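Local structure of G protein alpha subunit (Entamoeba histolytica, 4FID) at residues T40-S43 / S44-N48; K127-M131 / E132-P136; Q268-Q271 / Q272-G276; R317-M320 / L321-V325. The protein probably acts as the alpha subunit of a heterotrimeric G protein, binding and hydrolysing GTP to relay signals from membrane receptors. All blocks are in the same frame, centred on the assembly; numbering follows the deposited sequence.

Interaction 1 (T40-S43 / S44-N48); sequences THKS and SICSN
His41 and Ile45 meet one turn apart near the start of helix 42-62, the long helix of the all-helical domain that distinguishes G-alpha subunits from small Ras-like GTPases. The tightly packed part is the inner flank. Here Ile45 N donates to His41 O at 3.1 Å, and the isoleucine's longer branch runs back along the same carbonyl, with CG1 3.3 Å from His41 O and CD1 4.1 Å from His41 CB. Next to it, Cys46 turns its sulfur beside its own backbone N (chi1 -68°), which places SG 4.1 Å from Lys42 CG. A branched aliphatic chain and a small thiol suit this buried flank, since Leu122, Ile129 and Tyr134 of the same domain close over it. Lys42 forms the edge of the packed side: its extended chain passes Cys46, and its NZ makes a weak bond to Glu132 O. The solvent side is looser and belongs to serines. Ser44, partly exposed, has its OG weakly bonded to Asn144 ND2. Ser43 is exposed, and its link to the next turn is carried by its carbonyl, where Ser47 N approaches Ser43 O to 2.8 Å with an N-H...O angle of 157°.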
loop_
_atom_site.group_PDB
_atom_site.type_symbol
_atom_site.label_atom_id
_atom_site.label_comp_id
_atom_site.label_asym_id
_atom_site.label_seq_id
_atom_site.Cartn_x
_atom_site.Cartn_y
_atom_site.Cartn_z
ATOM N N THR A 40 20.241 -3.508 1.146
ATOM C CA THR A 40 19.884 -3.875 -0.233
ATOM C C THR A 40 18.896 -2.892 -0.907
ATOM O O THR A 40 18.794 -2.855 -2.133
ATOM C CB THR A 40 19.268 -5.288 -0.307
ATOM O OG1 THR A 40 17.882 -5.229 0.068
ATOM C CG2 THR A 40 20.010 -6.247 0.607
ATOM N N HIS A 41 18.175 -2.101 -0.120
ATOM C CA HIS A 41 17.205 -1.174 -0.704
ATOM C C HIS A 41 17.749 0.220 -1.055
ATOM O O HIS A 41 17.015 1.068 -1.541
ATOM C CB HIS A 41 15.956 -1.099 0.168
ATOM C CG HIS A 41 15.364 -2.443 0.448
ATOM N ND1 HIS A 41 14.388 -3.008 -0.347
ATOM C CD2 HIS A 41 15.644 -3.361 1.406
ATOM C CE1 HIS A 41 14.076 -4.201 0.125
ATOM N NE2 HIS A 41 14.824 -4.439 1.191
ATOM N N LYS A 42 19.038 0.434 -0.832
ATOM C CA LYS A 42 19.640 1.750 -1.000
ATOM C C LYS A 42 19.477 2.292 -2.417
ATOM O O LYS A 42 19.199 3.478 -2.599
ATOM C CB LYS A 42 21.131 1.739 -0.586
ATOM C CG LYS A 42 21.838 3.090 -0.683
ATOM C CD LYS A 42 23.329 3.010 -0.297
ATOM C CE LYS A 42 24.058 4.360 -0.535
ATOM N NZ LYS A 42 25.460 4.423 0.003
ATOM N N SER A 43 19.652 1.446 -3.424
ATOM C CA SER A 43 19.672 1.954 -4.799
ATOM C C SER A 43 18.308 2.352 -5.298
ATOM O O SER A 43 18.165 3.370 -5.967
ATOM C CB SER A 43 20.324 0.973 -5.766
ATOM O OG SER A 43 21.726 1.181 -5.770
ATOM N N SER A 44 17.299 1.564 -4.961
ATOM C CA SER A 44 15.976 1.870 -5.461
ATOM C C SER A 44 15.439 3.089 -4.730
ATOM O O SER A 44 14.766 3.929 -5.330
ATOM C CB SER A 44 15.029 0.677 -5.345
ATOM O OG SER A 44 14.510 0.583 -4.045
ATOM N N ILE A 45 15.752 3.213 -3.447
ATOM C CA ILE A 45 15.339 4.405 -2.713
ATOM C C ILE A 45 16.026 5.647 -3.275
ATOM O O ILE A 45 15.376 6.665 -3.549
ATOM C CB ILE A 45 15.623 4.291 -1.221
ATOM C CG1 ILE A 45 14.724 3.211 -0.610
ATOM C CG2 ILE A 45 15.414 5.651 -0.545
ATOM C CD1 ILE A 45 15.111 2.849 0.810
ATOM N N CYS A 46 17.333 5.554 -3.481
ATOM C CA CYS A 46 18.056 6.680 -4.051
ATOM C C CYS A 46 17.554 7.020 -5.459
ATOM O O CYS A 46 17.397 8.185 -5.808
ATOM C CB CYS A 46 19.572 6.442 -4.009
ATOM S SG CYS A 46 20.236 6.453 -2.304
ATOM N N SER A 47 17.277 5.996 -6.251
ATOM C CA SER A 47 16.706 6.175 -7.580
ATOM C C SER A 47 15.317 6.853 -7.556
ATOM O O SER A 47 15.054 7.795 -8.325
ATOM C CB SER A 47 16.624 4.818 -8.285
ATOM O OG SER A 47 16.115 4.962 -9.593
ATOM N N ASN A 48 14.433 6.354 -6.694
ATOM C CA ASN A 48 13.101 6.940 -6.523
ATOM C C ASN A 48 13.123 8.438 -6.169
ATOM O O ASN A 48 12.207 9.174 -6.538
ATOM C CB ASN A 48 12.315 6.198 -5.441
ATOM C CG ASN A 48 11.921 4.813 -5.852
ATOM O OD1 ASN A 48 12.057 4.450 -7.020
ATOM N ND2 ASN A 48 11.427 4.022 -4.904
#

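Interaction 2 (K127-M131 / E132-P136); sequences KRIAM and EDYVP
A type I beta turn, Met131 to Tyr134, carries the chain out of helix 126-129 of the all-helical domain and folds the Tyr134 ring back against the helix end. The turn is closed by a weak bond, Tyr134 N to Met131 O at 3.5 Å, and Met131 CB lies 4.1 Å from Tyr134 CB. In the tyrosine, CG anti to the backbone N (chi1 159°) turns the ring back over Ile129, and the two side chains lie side by side, pointing the same way. Ile129 CA sits over the centre of one ring face, 3.7 Å from the centroid and 8° from the ring normal, as a CH-pi contact. Ile129 CG2 adds an apolar touch 3.8 Å from Tyr134 CE2. Pro136 N lies over the opposite face, toward the rim, so the ring is held between the helix and its own following chain. Arg128, bent at its third torsion, brings NH1 to 3.9 Å from Tyr134 CE1; its guanidinium is turned 75° from the ring, far from a parallel stack. Tyrosine suits this place because its flat ring can be covered on both faces while its hydroxyl reaches a polar partner. That partner is Asp140 OD2, which also forms a salt bridge with Arg128 NH1, as Asn125 OD1 accepts from NH2. Gathering a cation and a hydroxyl at one carboxylate oxygen would tend to keep Asp140 ionised.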
loop_
_atom_site.group_PDB
_atom_site.type_symbol
_atom_site.label_atom_id
_atom_site.label_comp_id
_atom_site.label_asym_id
_atom_site.label_seq_id
_atom_site.Cartn_x
_atom_site.Cartn_y
_atom_site.Cartn_z
ATOM N N LYS A 127 18.008 14.990 2.785
ATOM C CA LYS A 127 19.265 15.279 3.475
ATOM C C LYS A 127 19.884 14.001 4.029
ATOM O O LYS A 127 21.093 13.831 3.990
ATOM C CB LYS A 127 19.057 16.277 4.613
ATOM C CG LYS A 127 18.706 17.700 4.193
ATOM C CD LYS A 127 18.286 18.519 5.420
ATOM C CE LYS A 127 18.012 19.987 5.095
ATOM N NZ LYS A 127 17.447 20.730 6.271
ATOM N N ARG A 128 19.051 13.101 4.538
ATOM C CA ARG A 128 19.542 11.864 5.130
ATOM C C ARG A 128 19.774 10.738 4.115
ATOM O O ARG A 128 20.605 9.865 4.344
ATOM C CB ARG A 128 18.608 11.400 6.244
ATOM C CG ARG A 128 19.043 10.104 6.934
ATOM C CD ARG A 128 18.012 9.664 7.985
ATOM N NE ARG A 128 16.672 9.631 7.408
ATOM C CZ ARG A 128 16.072 8.546 6.929
ATOM N NH1 ARG A 128 16.661 7.366 6.987
ATOM N NH2 ARG A 128 14.863 8.650 6.406
ATOM N N ILE A 129 19.041 10.755 3.002
ATOM C CA ILE A 129 19.165 9.706 1.984
ATOM C C ILE A 129 20.381 9.956 1.099
ATOM O O ILE A 129 21.011 9.019 0.600
ATOM C CB ILE A 129 17.894 9.617 1.087
ATOM C CG1 ILE A 129 16.693 9.102 1.877
ATOM C CG2 ILE A 129 18.128 8.726 -0.134
ATOM C CD1 ILE A 129 15.377 9.490 1.242
ATOM N N ALA A 130 20.704 11.234 0.922
ATOM C CA ALA A 130 21.769 11.642 0.022
ATOM C C ALA A 130 23.140 11.640 0.678
ATOM O O ALA A 130 24.112 12.041 0.054
ATOM C CB ALA A 130 21.469 13.001 -0.554
HETATM N N MSE A 131 23.213 11.202 1.933
HETATM C CA MSE A 131 24.492 11.052 2.620
HETATM C C MSE A 131 25.292 9.902 2.031
HETATM O O MSE A 131 24.730 8.941 1.507
HETATM C CB MSE A 131 24.293 10.815 4.120
HETATM C CG MSE A 131 24.056 12.068 4.948
HETATM SE SE MSE A 131 23.999 11.647 6.849
HETATM C CE MSE A 131 22.933 10.007 6.770
ATOM N N GLU A 132 26.610 9.995 2.133
ATOM C CA GLU A 132 27.471 9.001 1.510
ATOM C C GLU A 132 27.388 7.639 2.203
ATOM O O GLU A 132 27.453 6.603 1.548
ATOM C CB GLU A 132 28.923 9.502 1.400
ATOM C CG GLU A 132 29.628 9.754 2.722
ATOM C CD GLU A 132 31.145 9.817 2.571
ATOM O OE1 GLU A 132 31.642 9.474 1.472
ATOM O OE2 GLU A 132 31.835 10.209 3.546
ATOM N N ASP A 133 27.218 7.638 3.521
ATOM C CA ASP A 133 27.206 6.388 4.274
ATOM C C ASP A 133 25.797 5.899 4.595
ATOM O O ASP A 133 25.624 4.948 5.363
ATOM C CB ASP A 133 27.985 6.548 5.577
ATOM C CG ASP A 133 27.337 7.548 6.523
ATOM O OD1 ASP A 133 27.136 8.711 6.107
ATOM O OD2 ASP A 133 27.036 7.173 7.680
ATOM N N TYR A 134 24.804 6.558 4.004
ATOM C CA TYR A 134 23.390 6.300 4.277
ATOM C C TYR A 134 23.004 4.831 4.161
ATOM O O TYR A 134 23.224 4.202 3.135
ATOM C CB TYR A 134 22.502 7.164 3.352
ATOM C CG TYR A 134 21.088 6.652 3.163
ATOM C CD1 TYR A 134 20.187 6.654 4.220
ATOM C CD2 TYR A 134 20.651 6.165 1.922
ATOM C CE1 TYR A 134 18.899 6.176 4.068
ATOM C CE2 TYR A 134 19.341 5.685 1.749
ATOM C CZ TYR A 134 18.478 5.697 2.836
ATOM O OH TYR A 134 17.194 5.251 2.733
ATOM N N VAL A 135 22.432 4.291 5.231
ATOM C CA VAL A 135 21.818 2.968 5.199
ATOM C C VAL A 135 20.334 3.144 5.545
ATOM O O VAL A 135 19.995 3.805 6.534
ATOM C CB VAL A 135 22.560 1.933 6.128
ATOM C CG1 VAL A 135 22.863 2.521 7.488
ATOM C CG2 VAL A 135 21.777 0.650 6.283
ATOM N N PRO A 136 19.439 2.601 4.697
ATOM C CA PRO A 136 17.992 2.739 4.901
ATOM C C PRO A 136 17.551 2.236 6.264
ATOM O O PRO A 136 18.087 1.254 6.765
ATOM C CB PRO A 136 17.397 1.862 3.791
ATOM C CG PRO A 136 18.398 1.915 2.708
ATOM C CD PRO A 136 19.739 1.919 3.427
#

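Interaction 3 (Q268-Q271 / Q272-G276)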
loop_
_atom_site.group_PDB
_atom_site.type_symbol
_atom_site.label_atom_id
_atom_site.label_comp_id
_atom_site.label_asym_id
_atom_site.label_seq_id
_atom_site.Cartn_x
_atom_site.Cartn_y
_atom_site.Cartn_z
ATOM N N GLN A 268 -17.409 3.208 3.303
ATOM C CA GLN A 268 -18.486 2.214 3.432
ATOM C C GLN A 268 -19.144 1.901 2.084
ATOM O O GLN A 268 -19.459 0.748 1.764
ATOM C CB GLN A 268 -19.539 2.714 4.412
ATOM C CG GLN A 268 -20.830 1.931 4.418
ATOM C CD GLN A 268 -21.783 2.402 5.526
ATOM O OE1 GLN A 268 -22.337 3.516 5.479
ATOM N NE2 GLN A 268 -21.974 1.550 6.526
ATOM N N TYR A 269 -19.335 2.946 1.296
ATOM C CA TYR A 269 -19.909 2.810 -0.022
ATOM C C TYR A 269 -19.031 1.897 -0.892
ATOM O O TYR A 269 -19.505 0.975 -1.534
ATOM C CB TYR A 269 -20.044 4.198 -0.623
ATOM C CG TYR A 269 -20.796 4.248 -1.931
ATOM C CD1 TYR A 269 -20.118 4.077 -3.141
ATOM C CD2 TYR A 269 -22.176 4.487 -1.964
ATOM C CE1 TYR A 269 -20.781 4.137 -4.334
ATOM C CE2 TYR A 269 -22.849 4.555 -3.157
ATOM C CZ TYR A 269 -22.146 4.378 -4.342
ATOM O OH TYR A 269 -22.783 4.432 -5.557
ATOM N N ILE A 270 -17.738 2.148 -0.891
ATOM C CA ILE A 270 -16.815 1.272 -1.581
ATOM C C ILE A 270 -16.820 -0.130 -0.957
ATOM O O ILE A 270 -16.878 -1.142 -1.664
ATOM C CB ILE A 270 -15.410 1.891 -1.637
ATOM C CG1 ILE A 270 -15.465 3.204 -2.422
ATOM C CG2 ILE A 270 -14.426 0.930 -2.275
ATOM C CD1 ILE A 270 -14.219 4.003 -2.348
ATOM N N GLN A 271 -16.793 -0.200 0.366
ATOM C CA GLN A 271 -16.804 -1.499 1.013
ATOM C C GLN A 271 -18.033 -2.323 0.587
ATOM O O GLN A 271 -17.937 -3.516 0.304
ATOM C CB GLN A 271 -16.756 -1.329 2.525
ATOM C CG GLN A 271 -16.906 -2.616 3.308
ATOM C CD GLN A 271 -18.283 -2.746 3.917
ATOM O OE1 GLN A 271 -18.542 -2.214 5.001
ATOM N NE2 GLN A 271 -19.185 -3.442 3.222
ATOM N N GLN A 272 -19.193 -1.681 0.545
ATOM C CA GLN A 272 -20.410 -2.387 0.194
ATOM C C GLN A 272 -20.410 -2.849 -1.256
ATOM O O GLN A 272 -21.095 -3.812 -1.580
ATOM C CB GLN A 272 -21.643 -1.548 0.516
ATOM C CG GLN A 272 -21.866 -1.394 1.997
ATOM C CD GLN A 272 -22.819 -0.269 2.342
ATOM O OE1 GLN A 272 -23.207 0.508 1.472
ATOM N NE2 GLN A 272 -23.220 -0.193 3.598
ATOM N N LEU A 273 -19.633 -2.189 -2.123
ATOM C CA LEU A 273 -19.476 -2.675 -3.510
ATOM C C LEU A 273 -18.715 -3.990 -3.606
ATOM O O LEU A 273 -18.960 -4.761 -4.508
ATOM C CB LEU A 273 -18.788 -1.646 -4.403
ATOM C CG LEU A 273 -19.521 -0.325 -4.629
ATOM C CD1 LEU A 273 -18.666 0.596 -5.477
ATOM C CD2 LEU A 273 -20.871 -0.564 -5.269
ATOM N N PHE A 274 -17.773 -4.229 -2.693
ATOM C CA PHE A 274 -17.066 -5.507 -2.599
ATOM C C PHE A 274 -17.923 -6.615 -1.983
ATOM O O PHE A 274 -17.815 -7.771 -2.368
ATOM C CB PHE A 274 -15.808 -5.375 -1.728
ATOM C CG PHE A 274 -14.672 -4.654 -2.383
ATOM C CD1 PHE A 274 -14.616 -3.266 -2.375
ATOM C CD2 PHE A 274 -13.637 -5.365 -2.985
ATOM C CE1 PHE A 274 -13.557 -2.603 -2.984
ATOM C CE2 PHE A 274 -12.568 -4.701 -3.598
ATOM C CZ PHE A 274 -12.519 -3.338 -3.592
ATOM N N THR A 275 -18.749 -6.277 -1.002
ATOM C CA THR A 275 -19.387 -7.316 -0.199
ATOM C C THR A 275 -20.851 -7.676 -0.545
ATOM O O THR A 275 -21.358 -8.701 -0.089
ATOM C CB THR A 275 -19.193 -7.066 1.340
ATOM O OG1 THR A 275 -19.820 -5.842 1.731
ATOM C CG2 THR A 275 -17.734 -6.980 1.663
ATOM N N GLY A 276 -21.518 -6.856 -1.355
ATOM C CA GLY A 276 -22.877 -7.153 -1.788
ATOM C C GLY A 276 -23.799 -7.605 -0.662
ATOM O O GLY A 276 -23.932 -6.925 0.356
#
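Gln271 reaches one turn ahead to Thr275 near the end of helix 263-275. Its CG is anti to the backbone N, but the chain then bends at the second torsion (chi2 -104°), and this swings the amide toward the threonine, where NE2 donates weakly to Thr275 OG1 at 2.9 Å. The backbone beneath shares its carbonyls between helical donors. Gln271 O accepts from Thr275 N at 3.2 Å, in the carbonyl plane, and more weakly from Phe274 N. Ile270 O has two weak donors, Leu273 N and Phe274 N, and Leu273 N has its better acceptor in Tyr269 O, also at 3.2 Å. One turn earlier, Gln268 O takes Gln272 N at 2.7 Å without such sharing across this contact. Gln272 O is in turn met by Gly276 N, and Phe274 O by Lys218 NZ, so these two carbonyls near the helix end also have donors. On the exposed flank, the amide planes of Gln268 and Gln272 are only 20° apart and the chains meet by packing, Gln268 CG being 3.3 Å from Gln272 NE2; long polar chains suit a surface facing solvent. The inner flank is apolar: Ile270 CG2 touches Phe274 CE1 at 3.7 Å, and the ring presents its edge, in plane, to Ile270 O. Phe274 then reaches Phe190 and Ile214, while Thr275 rests on Ile233. Past Thr275 the chain leaves the helix at Gly276 with positive phi. Such an amphipathic helix lying on a central beta-sheet is typical of the Ras-like P-loop GTPase domain.

Interaction 4 (R317-M320 / L321-V325); sequences RVFM and LAVDV
Phe319 packs against Ala322 and Val323 within one turn of helix 312-332, a local apolar contact along the last helix of the modelled chain. Phe319 CG is anti to the backbone N (chi1 -171°), which lays the ring forward along the helix and brings CE2 to 3.7 Å from Val323 CG2. The same ring has CD1 4.3 Å from Ala322 CB. Alanine and valine suit these positions because the Ala322 methyl and Val323 CG2 give the buried ring hydrocarbon to lie on. In the Ras-like domain this helix lies against the central sheet: Ala322 touches Leu232 and Val318 touches Asn305. Phe319 reaches Phe29, a loop neighbour. The helix's counterpart in other G-alpha subunits is the C-terminal helix that couples receptor engagement to the nucleotide site, a role probably shared here. Along the backbone, Ala322 N binds Val318 O at 3.2 Å and Val323 N binds Phe319 O at 2.9 Å. Val323 N also leans weakly toward Met320 O, which accepts a further weak bond from Asp324 N. Arg317 and Asp324 are exposed, as suits their charge. Selenomethionine 320, bent at its second and third torsions, is partly exposed and poorly ordered.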
loop_
_atom_site.group_PDB
_atom_site.type_symbol
_atom_site.label_atom_id
_atom_site.label_comp_id
_atom_site.label_asym_id
_atom_site.label_seq_id
_atom_site.Cartn_x
_atom_site.Cartn_y
_atom_site.Cartn_z
ATOM N N ARG A 317 -2.684 -2.075 16.288
ATOM C CA ARG A 317 -4.009 -2.084 16.887
ATOM C C ARG A 317 -4.968 -2.938 16.056
ATOM O O ARG A 317 -5.717 -3.750 16.599
ATOM C CB ARG A 317 -4.515 -0.650 17.078
ATOM C CG ARG A 317 -5.959 -0.509 17.484
ATOM C CD ARG A 317 -6.396 0.949 17.426
ATOM N NE ARG A 317 -6.097 1.579 16.135
ATOM C CZ ARG A 317 -6.387 2.846 15.814
ATOM N NH1 ARG A 317 -6.998 3.649 16.685
ATOM N NH2 ARG A 317 -6.065 3.321 14.617
ATOM N N VAL A 318 -4.909 -2.786 14.736
ATOM C CA VAL A 318 -5.821 -3.499 13.848
ATOM C C VAL A 318 -5.571 -5.008 13.733
ATOM O O VAL A 318 -6.509 -5.805 13.716
ATOM C CB VAL A 318 -5.842 -2.885 12.450
ATOM C CG1 VAL A 318 -6.636 -3.765 11.515
ATOM C CG2 VAL A 318 -6.441 -1.506 12.516
ATOM N N PHE A 319 -4.314 -5.416 13.661
ATOM C CA PHE A 319 -4.065 -6.842 13.570
ATOM C C PHE A 319 -4.471 -7.568 14.859
ATOM O O PHE A 319 -4.805 -8.758 14.846
ATOM C CB PHE A 319 -2.620 -7.140 13.197
ATOM C CG PHE A 319 -2.395 -8.572 12.896
ATOM C CD1 PHE A 319 -2.838 -9.113 11.703
ATOM C CD2 PHE A 319 -1.802 -9.400 13.826
ATOM C CE1 PHE A 319 -2.664 -10.455 11.426
ATOM C CE2 PHE A 319 -1.624 -10.744 13.551
ATOM C CZ PHE A 319 -2.059 -11.270 12.347
HETATM N N MSE A 320 -4.451 -6.820 15.960
HETATM C CA MSE A 320 -4.865 -7.291 17.282
HETATM C C MSE A 320 -6.341 -7.694 17.331
HETATM O O MSE A 320 -6.680 -8.807 17.736
HETATM C CB MSE A 320 -4.605 -6.200 18.314
HETATM C CG MSE A 320 -4.027 -6.718 19.602
HETATM SE SE MSE A 320 -2.100 -7.022 19.496
HETATM C CE MSE A 320 -1.527 -5.163 19.368
ATOM N N LEU A 321 -7.216 -6.781 16.927
ATOM C CA LEU A 321 -8.611 -7.120 16.720
ATOM C C LEU A 321 -8.708 -8.372 15.865
ATOM O O LEU A 321 -9.474 -9.289 16.170
ATOM C CB LEU A 321 -9.329 -5.963 16.021
ATOM C CG LEU A 321 -9.268 -4.671 16.850
ATOM C CD1 LEU A 321 -9.813 -3.457 16.092
ATOM C CD2 LEU A 321 -9.986 -4.876 18.171
ATOM N N ALA A 322 -7.916 -8.414 14.801
ATOM C CA ALA A 322 -7.933 -9.548 13.883
ATOM C C ALA A 322 -7.620 -10.888 14.557
ATOM O O ALA A 322 -8.246 -11.904 14.246
ATOM C CB ALA A 322 -7.002 -9.306 12.712
ATOM N N VAL A 323 -6.665 -10.897 15.480
ATOM C CA VAL A 323 -6.278 -12.145 16.138
ATOM C C VAL A 323 -7.468 -12.722 16.904
ATOM O O VAL A 323 -7.730 -13.938 16.876
ATOM C CB VAL A 323 -5.099 -11.929 17.109
ATOM C CG1 VAL A 323 -4.658 -13.238 17.722
ATOM C CG2 VAL A 323 -3.924 -11.268 16.383
ATOM N N ASP A 324 -8.206 -11.840 17.573
ATOM C CA ASP A 324 -9.375 -12.280 18.308
ATOM C C ASP A 324 -10.397 -12.831 17.346
ATOM O O ASP A 324 -10.912 -13.910 17.569
ATOM C CB ASP A 324 -9.968 -11.153 19.156
ATOM C CG ASP A 324 -9.045 -10.728 20.291
ATOM O OD1 ASP A 324 -8.423 -11.605 20.951
ATOM O OD2 ASP A 324 -8.946 -9.502 20.518
ATOM N N VAL A 325 -10.681 -12.111 16.266
ATOM C CA VAL A 325 -11.619 -12.634 15.264
ATOM C C VAL A 325 -11.178 -14.018 14.743
ATOM O O VAL A 325 -11.988 -14.935 14.635
ATOM C CB VAL A 325 -11.854 -11.640 14.085
ATOM C CG1 VAL A 325 -12.615 -12.315 12.941
ATOM C CG2 VAL A 325 -12.600 -10.396 14.569
#

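Overall arrangement
Interactions 1 and 2 belong to the all-helical domain and touch each other, with Cys46 SG 3.8 Å from Ile129 CG2 and Ile45 CD1 3.7 Å from Tyr134 OH. Interactions 3 and 4 lie in the Ras-like domain, on helices that cover its central sheet, with centres about 21 Å apart. All four are partly buried: Ile45, Tyr134, Phe274 and Phe319 lie inside; Ser43, Glu132, Gln272 and Arg317 outside. Interactions 1, 3 and 4 run along helices, whereas interaction 2 closes a turn. Side-chain chemistry differs too: apolar Ile45 and Cys46 contacts with weak polar links to neighbours in interaction 1, a salt bridge beside interaction 2, a weak amide-hydroxyl bond in interaction 3, hydrocarbon packing in interaction 4.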